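Local coordinates for protein 4-hydroxy-3-methylbut-2-enyl diphosphate reductase, apicoplast (Plasmodium falciparum, PDB 4N7B) that catalyses the reduction of 4-hydroxy-3-methylbut-2-enyl diphosphate to isopentenyl and dimethylallyl diphosphate at an iron-sulfur cluster, the last step of the MEP isoprenoid pathway, at residues D334-G339 with H358-V363; Y379-T384 with S409-Y414; N418-L423 with K445-S450. All blocks are in the same frame, centred on the assembly; numbering follows the deposited sequence.

Contact 1: residues D334-G339 with H358-V363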
loop_
_atom_site.group_PDB
_atom_site.type_symbol
_atom_site.label_atom_id
_atom_site.label_comp_id
_atom_site.label_asym_id
_atom_site.label_seq_id
_atom_site.Cartn_x
_atom_site.Cartn_y
_atom_site.Cartn_z
ATOM N N ASP A 334 -10.085 23.848 -2.653
ATOM C CA ASP A 334 -8.787 23.460 -3.151
ATOM C C ASP A 334 -8.379 22.300 -2.281
ATOM O O ASP A 334 -8.788 22.220 -1.130
ATOM C CB ASP A 334 -7.777 24.597 -3.070
ATOM C CG ASP A 334 -7.596 25.301 -4.403
ATOM O OD1 ASP A 334 -8.612 25.537 -5.092
ATOM O OD2 ASP A 334 -6.439 25.608 -4.767
ATOM N N ILE A 335 -7.584 21.395 -2.828
ATOM C CA ILE A 335 -7.287 20.162 -2.132
ATOM C C ILE A 335 -5.812 20.023 -1.828
ATOM O O ILE A 335 -4.980 20.176 -2.720
ATOM C CB ILE A 335 -7.736 18.959 -2.957
ATOM C CG1 ILE A 335 -9.236 18.719 -2.740
ATOM C CG2 ILE A 335 -6.987 17.711 -2.526
ATOM C CD1 ILE A 335 -10.052 18.978 -3.939
ATOM N N ILE A 336 -5.492 19.733 -0.570
ATOM C CA ILE A 336 -4.109 19.473 -0.189
ATOM C C ILE A 336 -3.910 17.977 -0.064
ATOM O O ILE A 336 -4.597 17.324 0.700
ATOM C CB ILE A 336 -3.720 20.137 1.136
ATOM C CG1 ILE A 336 -3.350 21.604 0.930
ATOM C CG2 ILE A 336 -2.463 19.511 1.675
ATOM C CD1 ILE A 336 -4.470 22.477 0.542
ATOM N N LEU A 337 -2.963 17.442 -0.820
ATOM C CA LEU A 337 -2.716 16.013 -0.860
ATOM C C LEU A 337 -1.384 15.720 -0.190
ATOM O O LEU A 337 -0.342 16.014 -0.755
ATOM C CB LEU A 337 -2.667 15.542 -2.310
ATOM C CG LEU A 337 -2.234 14.092 -2.567
ATOM C CD1 LEU A 337 -2.945 13.138 -1.645
ATOM C CD2 LEU A 337 -2.515 13.735 -4.010
ATOM N N ILE A 338 -1.418 15.168 1.020
ATOM C CA ILE A 338 -0.185 14.821 1.730
ATOM C C ILE A 338 0.312 13.450 1.272
ATOM O O ILE A 338 -0.365 12.448 1.447
ATOM C CB ILE A 338 -0.431 14.750 3.242
ATOM C CG1 ILE A 338 -1.131 16.023 3.722
ATOM C CG2 ILE A 338 0.876 14.554 3.968
ATOM C CD1 ILE A 338 -1.420 16.047 5.207
ATOM N N GLY A 339 1.477 13.394 0.662
ATOM C CA GLY A 339 1.992 12.123 0.197
ATOM C C GLY A 339 3.237 12.395 -0.598
ATOM O O GLY A 339 3.626 13.558 -0.721
ATOM N N HIS A 358 -2.827 20.428 -4.480
ATOM C CA HIS A 358 -1.467 20.796 -4.107
ATOM C C HIS A 358 -0.850 19.708 -3.267
ATOM O O HIS A 358 -1.334 19.402 -2.184
ATOM C CB HIS A 358 -1.495 22.095 -3.318
ATOM C CG HIS A 358 -2.332 23.153 -3.960
ATOM N ND1 HIS A 358 -1.788 24.262 -4.571
ATOM C CD2 HIS A 358 -3.675 23.254 -4.111
ATOM C CE1 HIS A 358 -2.763 25.009 -5.061
ATOM N NE2 HIS A 358 -3.916 24.421 -4.797
ATOM N N ILE A 359 0.221 19.107 -3.756
ATOM C CA ILE A 359 0.830 18.020 -3.022
ATOM C C ILE A 359 1.798 18.531 -1.973
ATOM O O ILE A 359 2.648 19.356 -2.274
ATOM C CB ILE A 359 1.599 17.095 -3.964
ATOM C CG1 ILE A 359 0.637 16.489 -4.982
ATOM C CG2 ILE A 359 2.298 15.992 -3.159
ATOM C CD1 ILE A 359 1.311 15.648 -6.038
ATOM N N VAL A 360 1.696 18.029 -0.747
ATOM C CA VAL A 360 2.748 18.301 0.223
ATOM C C VAL A 360 3.415 17.006 0.673
ATOM O O VAL A 360 2.746 16.063 1.087
ATOM C CB VAL A 360 2.250 19.154 1.430
ATOM C CG1 VAL A 360 1.169 20.121 0.979
ATOM C CG2 VAL A 360 1.764 18.303 2.543
ATOM N N GLU A 361 4.740 16.942 0.552
ATOM C CA GLU A 361 5.458 15.779 1.064
ATOM C C GLU A 361 6.206 16.077 2.353
ATOM O O GLU A 361 6.738 15.166 2.991
ATOM C CB GLU A 361 6.407 15.170 0.026
ATOM C CG GLU A 361 6.847 16.070 -1.067
ATOM C CD GLU A 361 7.837 15.391 -2.011
ATOM O OE1 GLU A 361 7.754 14.154 -2.182
ATOM O OE2 GLU A 361 8.704 16.098 -2.580
ATOM N N ASN A 362 6.231 17.342 2.751
ATOM C CA ASN A 362 6.974 17.742 3.941
ATOM C C ASN A 362 6.477 19.065 4.478
ATOM O O ASN A 362 5.600 19.691 3.874
ATOM C CB ASN A 362 8.465 17.854 3.631
ATOM C CG ASN A 362 8.756 18.836 2.493
ATOM O OD1 ASN A 362 8.248 19.966 2.477
ATOM N ND2 ASN A 362 9.559 18.401 1.524
ATOM N N VAL A 363 7.052 19.517 5.590
ATOM C CA VAL A 363 6.594 20.760 6.203
ATOM C C VAL A 363 7.092 22.008 5.453
ATOM O O VAL A 363 6.550 23.098 5.633
ATOM C CB VAL A 363 7.043 20.870 7.674
ATOM C CG1 VAL A 363 6.508 19.703 8.489
ATOM C CG2 VAL A 363 8.582 20.981 7.758
#

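Contact 2: residues Y379-T384 with S409-Y414. With F3S (Fe3-s4 cluster), chain B.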
loop_
_atom_site.group_PDB
_atom_site.type_symbol
_atom_site.label_atom_id
_atom_site.label_comp_id
_atom_site.label_asym_id
_atom_site.label_seq_id
_atom_site.Cartn_x
_atom_site.Cartn_y
_atom_site.Cartn_z
ATOM N N TYR A 379 -8.110 18.453 2.968
ATOM C CA TYR A 379 -6.915 17.672 2.802
ATOM C C TYR A 379 -7.213 16.195 2.793
ATOM O O TYR A 379 -8.203 15.724 3.331
ATOM C CB TYR A 379 -5.850 18.017 3.854
ATOM C CG TYR A 379 -6.001 17.360 5.222
ATOM C CD1 TYR A 379 -5.538 16.069 5.452
ATOM C CD2 TYR A 379 -6.570 18.052 6.296
ATOM C CE1 TYR A 379 -5.657 15.475 6.698
ATOM C CE2 TYR A 379 -6.689 17.466 7.545
ATOM C CZ TYR A 379 -6.233 16.174 7.735
ATOM O OH TYR A 379 -6.347 15.567 8.969
ATOM N N VAL A 380 -6.289 15.468 2.201
ATOM C CA VAL A 380 -6.446 14.069 1.945
ATOM C C VAL A 380 -5.015 13.534 2.015
ATOM O O VAL A 380 -4.070 14.329 1.945
ATOM C CB VAL A 380 -7.141 13.940 0.570
ATOM C CG1 VAL A 380 -6.292 13.219 -0.436
ATOM C CG2 VAL A 380 -8.493 13.328 0.731
ATOM N N THR A 381 -4.820 12.224 2.169
ATOM C CA THR A 381 -3.464 11.690 2.260
ATOM C C THR A 381 -3.298 10.402 1.472
ATOM O O THR A 381 -4.265 9.697 1.168
ATOM C CB THR A 381 -3.003 11.435 3.735
ATOM O OG1 THR A 381 -3.495 10.183 4.218
ATOM C CG2 THR A 381 -3.481 12.524 4.653
ATOM N N GLN A 382 -2.050 10.108 1.147
ATOM C CA GLN A 382 -1.638 8.780 0.717
ATOM C C GLN A 382 -2.079 7.752 1.769
ATOM O O GLN A 382 -1.975 7.990 2.975
ATOM C CB GLN A 382 -0.118 8.768 0.573
ATOM C CG GLN A 382 0.476 7.576 -0.140
ATOM C CD GLN A 382 1.955 7.765 -0.395
ATOM O OE1 GLN A 382 2.432 8.889 -0.460
ATOM N NE2 GLN A 382 2.693 6.672 -0.519
ATOM N N THR A 383 -2.539 6.591 1.316
ATOM C CA THR A 383 -3.133 5.594 2.216
ATOM C C THR A 383 -2.131 4.894 3.112
ATOM O O THR A 383 -2.510 4.319 4.128
ATOM C CB THR A 383 -3.857 4.489 1.428
ATOM O OG1 THR A 383 -2.916 3.782 0.605
ATOM C CG2 THR A 383 -4.925 5.077 0.559
ATOM N N THR A 384 -0.857 4.948 2.741
ATOM C CA THR A 384 0.182 4.145 3.367
ATOM C C THR A 384 1.241 4.947 4.142
ATOM O O THR A 384 2.323 4.439 4.411
ATOM C CB THR A 384 0.926 3.358 2.297
ATOM O OG1 THR A 384 1.287 4.248 1.238
ATOM C CG2 THR A 384 0.047 2.235 1.741
ATOM N N SER A 409 -13.244 9.652 8.537
ATOM C CA SER A 409 -12.550 8.411 8.863
ATOM C C SER A 409 -11.043 8.480 8.528
ATOM O O SER A 409 -10.285 7.577 8.882
ATOM C CB SER A 409 -13.219 7.227 8.157
ATOM O OG SER A 409 -13.452 7.506 6.792
ATOM N N GLY A 410 -10.603 9.554 7.870
ATOM C CA GLY A 410 -9.204 9.653 7.467
ATOM C C GLY A 410 -8.901 8.927 6.160
ATOM O O GLY A 410 -9.757 8.211 5.628
ATOM N N SER A 411 -7.678 9.098 5.653
ATOM C CA SER A 411 -7.255 8.533 4.366
ATOM C C SER A 411 -6.309 7.355 4.579
ATOM O O SER A 411 -6.192 6.474 3.714
ATOM C CB SER A 411 -6.547 9.601 3.513
ATOM O OG SER A 411 -7.366 10.744 3.357
ATOM N N ILE A 412 -5.591 7.342 5.700
ATOM C CA ILE A 412 -4.672 6.238 5.969
ATOM C C ILE A 412 -5.514 4.996 6.263
ATOM O O ILE A 412 -6.362 5.024 7.162
ATOM C CB ILE A 412 -3.737 6.559 7.146
ATOM C CG1 ILE A 412 -2.769 7.679 6.755
ATOM C CG2 ILE A 412 -2.943 5.324 7.549
ATOM C CD1 ILE A 412 -1.851 8.060 7.859
ATOM N N CYS A 413 -5.298 3.911 5.509
ATOM C CA CYS A 413 -6.194 2.735 5.556
ATOM C C CYS A 413 -6.017 1.843 6.800
ATOM O O CYS A 413 -5.017 1.920 7.527
ATOM C CB CYS A 413 -6.002 1.884 4.297
ATOM S SG CYS A 413 -4.448 0.979 4.253
ATOM N N TYR A 414 -7.002 0.975 7.008
ATOM C CA TYR A 414 -7.075 0.140 8.186
ATOM C C TYR A 414 -5.818 -0.735 8.261
ATOM O O TYR A 414 -5.306 -1.012 9.351
ATOM C CB TYR A 414 -8.373 -0.726 8.143
ATOM C CG TYR A 414 -8.228 -1.891 7.217
ATOM C CD1 TYR A 414 -8.309 -1.723 5.836
ATOM C CD2 TYR A 414 -7.926 -3.154 7.712
ATOM C CE1 TYR A 414 -8.120 -2.797 4.985
ATOM C CE2 TYR A 414 -7.742 -4.225 6.873
ATOM C CZ TYR A 414 -7.835 -4.047 5.519
ATOM O OH TYR A 414 -7.644 -5.120 4.697
HETATM FE FE1 F3S B . -3.983 -2.449 1.100
HETATM FE FE3 F3S B . -5.876 -0.834 0.067
HETATM FE FE4 F3S B . -4.486 -0.156 2.265
HETATM S S1 F3S B . -4.254 -1.875 -0.998
HETATM S S2 F3S B . -2.486 -1.110 2.061
HETATM S S3 F3S B . -5.913 -1.826 2.018
HETATM S S4 F3S B . -5.117 1.173 0.631
HETATM O O HOH W 1 -5.110 10.482 6.913
#

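Contact 3: residues N418-L423 with K445-S450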
loop_
_atom_site.group_PDB
_atom_site.type_symbol
_atom_site.label_atom_id
_atom_site.label_comp_id
_atom_site.label_asym_id
_atom_site.label_seq_id
_atom_site.Cartn_x
_atom_site.Cartn_y
_atom_site.Cartn_z
ATOM N N ASN A 418 -3.255 -0.639 11.274
ATOM C CA ASN A 418 -3.184 -1.837 12.070
ATOM C C ASN A 418 -1.783 -2.403 12.125
ATOM O O ASN A 418 -1.330 -2.854 13.179
ATOM C CB ASN A 418 -4.125 -2.905 11.512
ATOM C CG ASN A 418 -5.587 -2.599 11.759
ATOM O OD1 ASN A 418 -5.932 -1.699 12.512
ATOM N ND2 ASN A 418 -6.463 -3.397 11.148
ATOM N N ARG A 419 -1.093 -2.447 10.996
ATOM C CA ARG A 419 0.238 -3.037 11.017
ATOM C C ARG A 419 1.239 -2.180 11.804
ATOM O O ARG A 419 2.027 -2.729 12.571
ATOM C CB ARG A 419 0.732 -3.309 9.595
ATOM C CG ARG A 419 0.198 -4.634 9.061
ATOM C CD ARG A 419 -0.193 -4.536 7.610
ATOM N NE ARG A 419 -0.940 -5.720 7.215
ATOM C CZ ARG A 419 -2.236 -5.905 7.460
ATOM N NH1 ARG A 419 -2.947 -4.979 8.100
ATOM N NH2 ARG A 419 -2.822 -7.025 7.069
ATOM N N GLN A 420 1.211 -0.852 11.634
ATOM C CA GLN A 420 2.085 0.038 12.414
ATOM C C GLN A 420 1.731 -0.007 13.888
ATOM O O GLN A 420 2.604 -0.074 14.751
ATOM C CB GLN A 420 1.986 1.487 11.916
ATOM C CG GLN A 420 2.675 1.727 10.587
ATOM C CD GLN A 420 2.430 3.127 10.031
ATOM O OE1 GLN A 420 2.241 4.083 10.787
ATOM N NE2 GLN A 420 2.411 3.246 8.707
ATOM N N THR A 421 0.440 0.002 14.190
ATOM C CA THR A 421 0.005 0.022 15.586
ATOM C C THR A 421 0.505 -1.226 16.338
ATOM O O THR A 421 1.015 -1.131 17.469
ATOM C CB THR A 421 -1.525 0.142 15.700
ATOM O OG1 THR A 421 -1.944 1.393 15.132
ATOM C CG2 THR A 421 -1.967 0.078 17.174
ATOM N N ALA A 422 0.399 -2.387 15.709
ATOM C CA ALA A 422 0.785 -3.621 16.381
ATOM C C ALA A 422 2.300 -3.657 16.585
ATOM O O ALA A 422 2.790 -3.974 17.662
ATOM C CB ALA A 422 0.325 -4.806 15.577
ATOM N N LEU A 423 3.039 -3.307 15.544
ATOM C CA LEU A 423 4.499 -3.276 15.620
ATOM C C LEU A 423 4.967 -2.269 16.683
ATOM O O LEU A 423 5.873 -2.554 17.490
ATOM C CB LEU A 423 5.073 -2.899 14.255
ATOM C CG LEU A 423 6.578 -2.612 14.226
ATOM C CD1 LEU A 423 7.356 -3.856 14.667
ATOM C CD2 LEU A 423 7.030 -2.128 12.836
ATOM N N LYS A 445 8.315 0.271 4.049
ATOM C CA LYS A 445 9.336 1.198 4.508
ATOM C C LYS A 445 8.863 1.956 5.733
ATOM O O LYS A 445 9.663 2.257 6.622
ATOM C CB LYS A 445 9.734 2.154 3.385
ATOM C CG LYS A 445 10.647 1.472 2.366
ATOM C CD LYS A 445 11.088 2.412 1.258
ATOM C CE LYS A 445 9.953 2.723 0.317
ATOM N NZ LYS A 445 10.461 3.442 -0.893
ATOM N N LYS A 446 7.561 2.230 5.811
ATOM C CA LYS A 446 7.036 2.986 6.951
ATOM C C LYS A 446 6.971 2.118 8.205
ATOM O O LYS A 446 6.980 2.633 9.330
ATOM C CB LYS A 446 5.678 3.629 6.633
ATOM C CG LYS A 446 5.723 4.579 5.438
ATOM C CD LYS A 446 6.747 5.686 5.657
ATOM C CE LYS A 446 7.202 6.313 4.333
ATOM N NZ LYS A 446 8.440 7.171 4.534
ATOM N N LEU A 447 6.943 0.801 8.029
ATOM C CA LEU A 447 6.973 -0.080 9.195
ATOM C C LEU A 447 8.365 -0.014 9.799
ATOM O O LEU A 447 8.528 0.144 11.006
ATOM C CB LEU A 447 6.629 -1.515 8.815
ATOM C CG LEU A 447 5.143 -1.772 8.608
ATOM C CD1 LEU A 447 4.937 -3.173 8.068
ATOM C CD2 LEU A 447 4.391 -1.600 9.898
ATOM N N VAL A 448 9.376 -0.144 8.957
ATOM C CA VAL A 448 10.752 -0.030 9.426
ATOM C C VAL A 448 10.940 1.288 10.175
ATOM O O VAL A 448 11.532 1.345 11.262
ATOM C CB VAL A 448 11.722 -0.060 8.245
ATOM C CG1 VAL A 448 13.098 0.545 8.632
ATOM C CG2 VAL A 448 11.871 -1.461 7.749
ATOM N N TYR A 449 10.445 2.358 9.574
ATOM C CA TYR A 449 10.601 3.689 10.150
ATOM C C TYR A 449 9.897 3.800 11.498
ATOM O O TYR A 449 10.410 4.424 12.421
ATOM C CB TYR A 449 10.025 4.696 9.177
ATOM C CG TYR A 449 10.071 6.147 9.581
ATOM C CD1 TYR A 449 11.236 6.886 9.447
ATOM C CD2 TYR A 449 8.934 6.793 10.037
ATOM C CE1 TYR A 449 11.273 8.237 9.769
ATOM C CE2 TYR A 449 8.960 8.133 10.366
ATOM C CZ TYR A 449 10.144 8.851 10.230
ATOM O OH TYR A 449 10.172 10.187 10.551
ATOM N N SER A 450 8.715 3.201 11.612
ATOM C CA SER A 450 7.945 3.275 12.856
ATOM C C SER A 450 8.750 2.710 14.011
ATOM O O SER A 450 8.725 3.247 15.110
ATOM C CB SER A 450 6.625 2.489 12.729
ATOM O OG SER A 450 5.770 3.061 11.752
#

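Contact 1: residues D334-G339 with H358-V363
Leu337 O is held twice from the neighbouring strand: by a hydrogen bond from Val360 N at 2.9 Å and by a CA-H...O contact from Ile359 CA at 3.2 Å. The pairing is that of a beta-alpha-beta unit, in which strand 334-338 runs through helix 344-350 into strand 357-360 and the two strands lie parallel and side by side, their axes 4.5 Å apart at closest approach. The alternating pattern continues in both directions: His358 N bonds to Ile335 O, lying nearly along its C=O axis, His358 O takes the almost straight bond from Leu337 N (N-H...O 170°), and Gly339 N reaches Val360 O just past the end of the strand.

Ile336, Ile338 and Val360 share one face of the sheet. There Val360 divides its branches, CG1 lying 3.7 Å from Ile336 CG2 and CG2 resting 3.9 Å from Ile338 CG1; Ile338 and Val360 lie side by side and point the same way, whereas Ile336 and Val360 cross obliquely. Helix 387-400 packs over this face. Leu337 and Ile359 meet more loosely on the other face, against the crossover helix 344-350.

At the N-terminal end of the pairing, the imidazole of His358 turns its edge to the start of strand 334-338 (chi1 -48°, CG beside its own backbone N), with Ile335 O in the ring plane and Phe371 set edge-to-face. Its NE2 donates to Asp334 OD2 at 2.8 Å; the carboxylate oxygen lies near the ring plane, whereas the nitrogen stands above the carboxylate plane, the two planes being 33° apart.

Contact 2: residues Y379-T384 with S409-Y414
The iron-sulfur site at the centre of the IspH fold receives one of its three cysteine ligands here, where the loop before helix 414-427 runs beside the end of strand 377-381. Cys413 SG binds FE4 of the cluster, present as the [3Fe-4S] form, at 2.3 Å; Cys231 and Cys315 of the pocket come from elsewhere in the chain. Cys413 occupies the N-cap of helix 414-427, and with SG between its backbone N and carbonyl carbon (chi1 72°) the sulfur also caps a backbone N just beyond Tyr414. Such an N-H would be expected to temper the charge on the thiolate.

The backbone of Cys413 is held by the loop that follows strand 377-381. Cys413 N donates to Thr383 O at 3.1 Å, in the carbonyl plane and on a lone pair, and Ile412 CA adds a CA-H...O contact to the same oxygen. The side chain of Thr383 faces the cluster: its OG1 lies 3.4 Å from sulfide S4 and is hydrogen-bonded to OE1 of Glu345, the probable proton donor, and Thr383 itself is thought by similarity to bind the substrate. Gln382, pointing away from the loop, has its OE1 held by Tyr340 N.

Two residues before Cys413, Ser411 directs OG beside its own backbone N (chi1 -55°), where it accepts from Thr381 N at 3.2 Å. Thr381 OG1 in turn donates to Gln382 O at 2.9 Å and has Ile412 CG1 against it. A single water finishes the junction, accepting from Ser411 N and donating to Thr381 OG1, 3.2 Å from each.

Contact 3: residues N418-L423 with K445-S450
Leu447 CD2 makes the central contact, pushing into the surface of helix 414-427 where it lies 3.7 Å from both Gln420 N and Arg419 C. The same methyl meets Gln420 CG at 3.8 Å and Leu423 CD2 at 4.0 Å, so one branch of one leucine touches Arg419, Gln420 and Leu423, the last about a turn further along. Leu423 reciprocates: with CG anti to its backbone N (chi1 171°), it brings CD2 to 3.3 Å from Leu447 O, a close fit of methyl to carbonyl. On the other flank, Gln420 extends alongside Lys446, and its CG packs against Ser450 OG at 3.6 Å.

The second shell explains these positions. Ser450 OG donates to Lys446 O of its own helix at 2.7 Å, an oxygen that also receives Ser450 N, so the hydroxyl meets Gln420 merely by packing. The amide of Gln420 is fixed at both ends, NE2 by Leu385 O and OE1 by Met387 N. Of the Arg419 side chain it is CB that meets Leu447 CD2; the guanidinium leads away, NH1 to a salt bridge with Glu515 and NE to Gly229 O.

The segment axes lie 25° apart in direction and 9.7 Å from each other at closest approach. Helix 414-427, strand 432-436 and helix 442-452 form the helix-strand-helix succession of an alpha/beta domain with a parallel sheet; the second helix begins with Ser442 and Asn443, which by similarity bind the diphosphate substrate. Leu423 rests on Thr433 and on Ile225 of strand 221-226, while Leu447 covers Val435, seating the helix pair on the sheet.

The three contacts follow one another along the chain. Contacts 1 and 2 have centres about 12 Å apart and share a four-stranded parallel sheet: strand 334-338 is flanked by 357-360 and 377-381, and the backbone bonds Ile336 O to Val380 N and Ile338 O to Gln382 N join them. Contact 3 is a helix pair packed on a different, five-stranded parallel sheet. Its centre is about 15 Å from that of contact 2, which it touches where Thr384 O packs 3.6 Å from Lys446 CG; contacts 1 and 3 do not touch, their nearest atoms being about 8 Å apart. Helix 414-427, starting directly after Cys413 and carrying 418-423, thus ties the cluster ligand to both regions.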